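Internalin (Listeria monocytogenes serotype 4b, PDB 4FMZ) is a leucine-rich-repeat internalin of the InlF type that probably takes part in adhesion of the bacterium to host cells and in their invasion. Local coordinates at residues A[268-273]-A[290-295]; A[315-320]-A[335-340]. All coordinates share one frame; numbering follows the deposited sequence.

Interaction 1 (A[268-273]-A[290-295]). With EDO (1,2-ethanediol), chain H; EDO (1,2-ethanediol), chain F.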
# COMPACT_ATOMS: atom_id res chain seq x y z
N LYS A 268 14.59 11.37 -10.10
CA LYS A 268 14.96 12.28 -9.02
C LYS A 268 15.56 11.49 -7.85
O LYS A 268 16.37 12.02 -7.10
CB LYS A 268 13.75 13.09 -8.52
CG LYS A 268 13.10 14.01 -9.57
CD LYS A 268 13.89 15.30 -9.81
CE LYS A 268 13.02 16.54 -9.81
NZ LYS A 268 12.57 16.90 -8.44
N MSE A 269 15.11 10.22 -7.69
CA MSE A 269 15.56 9.34 -6.61
C MSE A 269 16.07 8.04 -7.19
O MSE A 269 15.36 7.35 -7.93
CB MSE A 269 14.42 9.11 -5.58
CG MSE A 269 14.44 7.71 -4.90
SE MSE A 269 15.88 7.45 -3.69
CE MSE A 269 14.88 7.32 -1.99
N LEU A 270 17.31 7.70 -6.85
CA LEU A 270 17.85 6.43 -7.29
C LEU A 270 18.50 5.73 -6.11
O LEU A 270 19.54 6.18 -5.64
CB LEU A 270 18.84 6.57 -8.47
CG LEU A 270 19.47 5.26 -8.97
CD1 LEU A 270 18.40 4.27 -9.49
CD2 LEU A 270 20.51 5.53 -10.04
N ASN A 271 17.91 4.62 -5.66
CA ASN A 271 18.49 3.85 -4.57
C ASN A 271 18.90 2.48 -5.09
O ASN A 271 18.06 1.61 -5.32
CB ASN A 271 17.54 3.74 -3.35
CG ASN A 271 18.13 2.99 -2.17
OD1 ASN A 271 19.19 2.34 -2.24
ND2 ASN A 271 17.44 3.06 -1.05
N VAL A 272 20.23 2.27 -5.24
CA VAL A 272 20.81 1.01 -5.68
C VAL A 272 21.88 0.55 -4.66
O VAL A 272 22.81 -0.16 -5.01
CB VAL A 272 21.37 1.08 -7.14
CG1 VAL A 272 20.25 1.08 -8.18
CG2 VAL A 272 22.29 2.28 -7.34
N GLY A 273 21.70 0.94 -3.39
CA GLY A 273 22.58 0.54 -2.30
C GLY A 273 22.53 -0.96 -2.09
O GLY A 273 21.50 -1.58 -2.36
N ASN A 290 18.24 14.08 -7.28
CA ASN A 290 18.36 14.80 -6.01
C ASN A 290 18.89 13.88 -4.92
O ASN A 290 19.52 14.35 -3.97
CB ASN A 290 17.00 15.40 -5.55
CG ASN A 290 16.42 16.46 -6.46
OD1 ASN A 290 15.22 16.51 -6.71
ND2 ASN A 290 17.26 17.38 -6.95
N SER A 291 18.58 12.58 -5.01
CA SER A 291 18.97 11.59 -4.01
C SER A 291 19.53 10.37 -4.69
O SER A 291 18.88 9.80 -5.58
CB SER A 291 17.79 11.22 -3.12
OG SER A 291 17.14 12.39 -2.64
N LEU A 292 20.74 9.99 -4.29
CA LEU A 292 21.45 8.87 -4.89
C LEU A 292 22.07 8.02 -3.81
O LEU A 292 22.88 8.51 -3.02
CB LEU A 292 22.52 9.41 -5.86
CG LEU A 292 23.46 8.42 -6.57
CD1 LEU A 292 22.68 7.42 -7.44
CD2 LEU A 292 24.42 9.16 -7.44
N PHE A 293 21.67 6.74 -3.77
CA PHE A 293 22.19 5.80 -2.77
C PHE A 293 23.01 4.72 -3.48
O PHE A 293 22.47 3.87 -4.20
CB PHE A 293 21.05 5.19 -1.94
CG PHE A 293 20.23 6.23 -1.20
CD1 PHE A 293 19.13 6.84 -1.80
CD2 PHE A 293 20.59 6.64 0.07
CE1 PHE A 293 18.40 7.82 -1.13
CE2 PHE A 293 19.86 7.64 0.74
CZ PHE A 293 18.77 8.21 0.15
N LEU A 294 24.34 4.80 -3.31
CA LEU A 294 25.31 3.91 -3.94
C LEU A 294 26.20 3.19 -2.92
O LEU A 294 27.18 2.57 -3.32
CB LEU A 294 26.18 4.70 -4.94
CG LEU A 294 25.58 4.90 -6.34
CD1 LEU A 294 26.33 5.98 -7.09
CD2 LEU A 294 25.62 3.62 -7.15
N ASN A 295 25.86 3.27 -1.62
CA ASN A 295 26.58 2.61 -0.53
C ASN A 295 26.59 1.09 -0.75
O ASN A 295 25.67 0.57 -1.37
CB ASN A 295 25.91 2.94 0.82
CG ASN A 295 24.43 2.61 0.82
OD1 ASN A 295 23.62 3.30 0.20
ND2 ASN A 295 24.09 1.46 1.39
C1 EDO H . 20.39 -0.80 1.23
O1 EDO H . 21.75 -0.37 1.25
C2 EDO H . 19.61 0.02 0.18
O2 EDO H . 19.96 1.38 0.34
C1 EDO F . 14.09 12.72 -3.63
O1 EDO F . 13.81 13.38 -2.40
C2 EDO F . 13.11 13.16 -4.74
O2 EDO F . 13.30 14.54 -5.07
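The carbonyl oxygen of Lys268 is gripped by two successive amides of the neighbouring strand: Asn290 N at 2.8 Å and Ser291 N at 3.1 Å from Lys268 O. Beside this fork the two side chains lie alongside each other, and Lys268 NZ donates to Asn290 OD1 in the plane of the amide, 3.2 Å away; Asn290 ND2 is turned to the next coil, where it meets the carbonyl of Asn312. From here parallel pairing continues through Leu270 N to Ser291 O, Phe293 N to Leu270 O and Val272 N to Phe293 O.

On the face carrying Met269, Asn271 and Phe293, the selenium of Met269, a selenomethionine, comes to the rim of the Phe293 ring, with SE 3.6 Å from CE1, a Met-aromatic contact made at the edge. Asn271 has CG anti to its own N (chi1 -177°); its OD1 lies 3.4 Å from Phe293 CB and accepts from Gly273 N, closing an Asx turn. Behind the strands Leu270 CD2 packs on Leu292 CD1 at 3.9 Å, both side chains pointing the same way into the core of the leucine-rich repeats.

An ethanediol, probably from the crystallisation liquor, joins Asn271 OD1 to Asn295 ND2. Asn271, Asn295 and Ser274 thus offer polar atoms that can hold a small hydroxylated molecule, whereas Leu270 meets Leu292, and Val272 Leu294, through apolar groups.

Interaction 2 (A[315-320]-A[335-340]); sequences TLFLSQ and MDSADF. With EDO (1,2-ethanediol), chain G.
Phe317 lays one face of its ring over the side chain of Asp339, whose CB sits above the ring centre, 3.7 Å from the centroid, in a CH-pi contact. The carboxylate is stacked towards the CG and CD2 side of the ring, the two planes 21° apart, while Ser337 OG approaches the ring edge in plane, 3.7 Å from CE1.

Asp339 holds CG between its backbone N and carbonyl carbon (chi1 72°), and its carboxylate reaches the turn after strand 315-317. There OD1 accepts from Leu318 N at 2.7 Å and from Ser319 N, which come from opposite faces of its plane; OD2 takes Ser319 N, and also Ser319 OG, which is 2.7 Å from OD2 and well above the carboxylate plane. Four bonds from three donors, Ser319 N being shared by both oxygens, thus fix the rotation of the carboxylate and would be expected to stabilise its negative charge.

Main-chain pairing is slight by comparison: Leu316 N donates to Ser337 O at 3.0 Å. Leu316 O is buried without a polar partner in the model, approached instead by Ala338 CA at 3.1 Å in a CA-H...O contact. On the leucine side, Leu316 CB meets SE of Met335, also a selenomethionine, at 3.6 Å, and Phe340 CE1 packs beside Leu318 CB.

Strand 337-338 is the last of the parallel strands and closes the repeat array at its C-terminal end. Strand 315-317 lies between it and strand 291-293, and Leu316 and Leu318 also touch Ile307 of helix 304-308.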
# COMPACT_ATOMS: atom_id res chain seq x y z
N THR A 315 21.18 14.51 -1.36
CA THR A 315 21.49 13.31 -0.59
C THR A 315 22.40 12.39 -1.41
O THR A 315 22.09 12.08 -2.57
CB THR A 315 20.21 12.62 -0.12
OG1 THR A 315 19.51 13.52 0.73
CG2 THR A 315 20.48 11.35 0.65
N LEU A 316 23.52 11.96 -0.82
CA LEU A 316 24.45 11.06 -1.48
C LEU A 316 25.03 10.06 -0.50
O LEU A 316 25.73 10.44 0.44
CB LEU A 316 25.56 11.84 -2.20
CG LEU A 316 26.68 11.02 -2.85
CD1 LEU A 316 26.16 10.18 -4.04
CD2 LEU A 316 27.81 11.90 -3.25
N PHE A 317 24.72 8.78 -0.71
CA PHE A 317 25.26 7.70 0.11
C PHE A 317 26.31 6.93 -0.70
O PHE A 317 26.05 6.52 -1.83
CB PHE A 317 24.16 6.76 0.63
CG PHE A 317 23.41 7.25 1.86
CD1 PHE A 317 23.13 8.61 2.04
CD2 PHE A 317 22.91 6.35 2.79
CE1 PHE A 317 22.43 9.06 3.18
CE2 PHE A 317 22.18 6.79 3.90
CZ PHE A 317 21.93 8.14 4.08
N LEU A 318 27.51 6.80 -0.12
CA LEU A 318 28.62 6.12 -0.79
C LEU A 318 29.44 5.25 0.15
O LEU A 318 30.45 4.72 -0.29
CB LEU A 318 29.57 7.15 -1.44
CG LEU A 318 29.12 7.80 -2.74
CD1 LEU A 318 30.01 8.95 -3.08
CD2 LEU A 318 29.10 6.79 -3.88
N SER A 319 29.05 5.11 1.43
CA SER A 319 29.86 4.34 2.38
C SER A 319 30.03 2.88 1.96
O SER A 319 29.20 2.33 1.26
CB SER A 319 29.28 4.41 3.79
OG SER A 319 28.08 3.68 3.93
N GLN A 320 31.16 2.28 2.37
CA GLN A 320 31.51 0.87 2.18
C GLN A 320 31.54 0.42 0.69
O GLN A 320 30.94 -0.59 0.29
CB GLN A 320 30.65 -0.05 3.05
CG GLN A 320 30.84 0.25 4.56
CD GLN A 320 30.40 -0.87 5.47
OE1 GLN A 320 29.38 -1.52 5.24
NE2 GLN A 320 31.10 -1.05 6.58
N MSE A 335 24.49 19.44 -0.95
CA MSE A 335 24.58 18.33 0.01
C MSE A 335 24.01 18.63 1.43
O MSE A 335 24.47 19.55 2.10
CB MSE A 335 26.05 17.88 0.11
CG MSE A 335 26.24 16.37 0.26
SE MSE A 335 25.28 15.21 -0.99
CE MSE A 335 25.57 16.04 -2.61
N ASP A 336 22.99 17.83 1.86
CA ASP A 336 22.25 17.89 3.14
C ASP A 336 22.48 16.63 3.98
O ASP A 336 22.45 16.68 5.21
CB ASP A 336 20.73 18.01 2.88
CG ASP A 336 20.24 19.33 2.34
OD1 ASP A 336 20.68 20.39 2.85
OD2 ASP A 336 19.37 19.32 1.43
N SER A 337 22.65 15.49 3.28
CA SER A 337 22.81 14.18 3.88
C SER A 337 23.82 13.37 3.08
O SER A 337 23.68 13.26 1.87
CB SER A 337 21.45 13.49 3.89
OG SER A 337 21.47 12.29 4.64
N ALA A 338 24.88 12.89 3.73
CA ALA A 338 25.94 12.08 3.11
C ALA A 338 26.48 11.12 4.16
O ALA A 338 27.01 11.59 5.17
CB ALA A 338 27.04 12.97 2.54
N ASP A 339 26.29 9.78 3.97
CA ASP A 339 26.65 8.73 4.93
C ASP A 339 28.17 8.53 5.16
O ASP A 339 28.55 7.49 5.70
CB ASP A 339 26.01 7.39 4.51
CG ASP A 339 26.61 6.72 3.28
OD1 ASP A 339 27.37 7.39 2.54
OD2 ASP A 339 26.34 5.52 3.08
N PHE A 340 29.02 9.48 4.76
CA PHE A 340 30.47 9.38 4.99
C PHE A 340 30.93 10.62 5.76
O PHE A 340 30.52 11.74 5.44
CB PHE A 340 31.27 9.14 3.69
CG PHE A 340 30.92 9.99 2.49
CD1 PHE A 340 29.77 9.72 1.73
CD2 PHE A 340 31.74 11.04 2.10
CE1 PHE A 340 29.43 10.52 0.65
CE2 PHE A 340 31.40 11.83 0.99
CZ PHE A 340 30.24 11.57 0.28
C1 EDO G . 32.80 7.05 0.49
O1 EDO G . 32.80 5.62 0.46
C2 EDO G . 34.07 7.50 1.22
O2 EDO G . 34.13 6.82 2.46

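Interactions 1 and 2 are alternate strand-to-strand steps of one leucine-rich-repeat solenoid, their centres about 10 Å apart, with the pairing of strands 291-293 and 315-317 between them. Leu292 O lies 3.0 Å from Phe317 N and Leu294 N lies 2.8 Å from Phe317 O, both probable hydrogen bonds. Phe293 and Phe317 meet edge-to-face, so a row of side chains runs from Met269 through both rings to Asp339. The side chain of Asn295, from interaction 1, touches both Phe317 and Asp339. The regular parallel pairing of 268-273 with 290-295 gives way in interaction 2 to one sound main-chain bond and the bonds of the Asp339 carboxylate, as the repeats end.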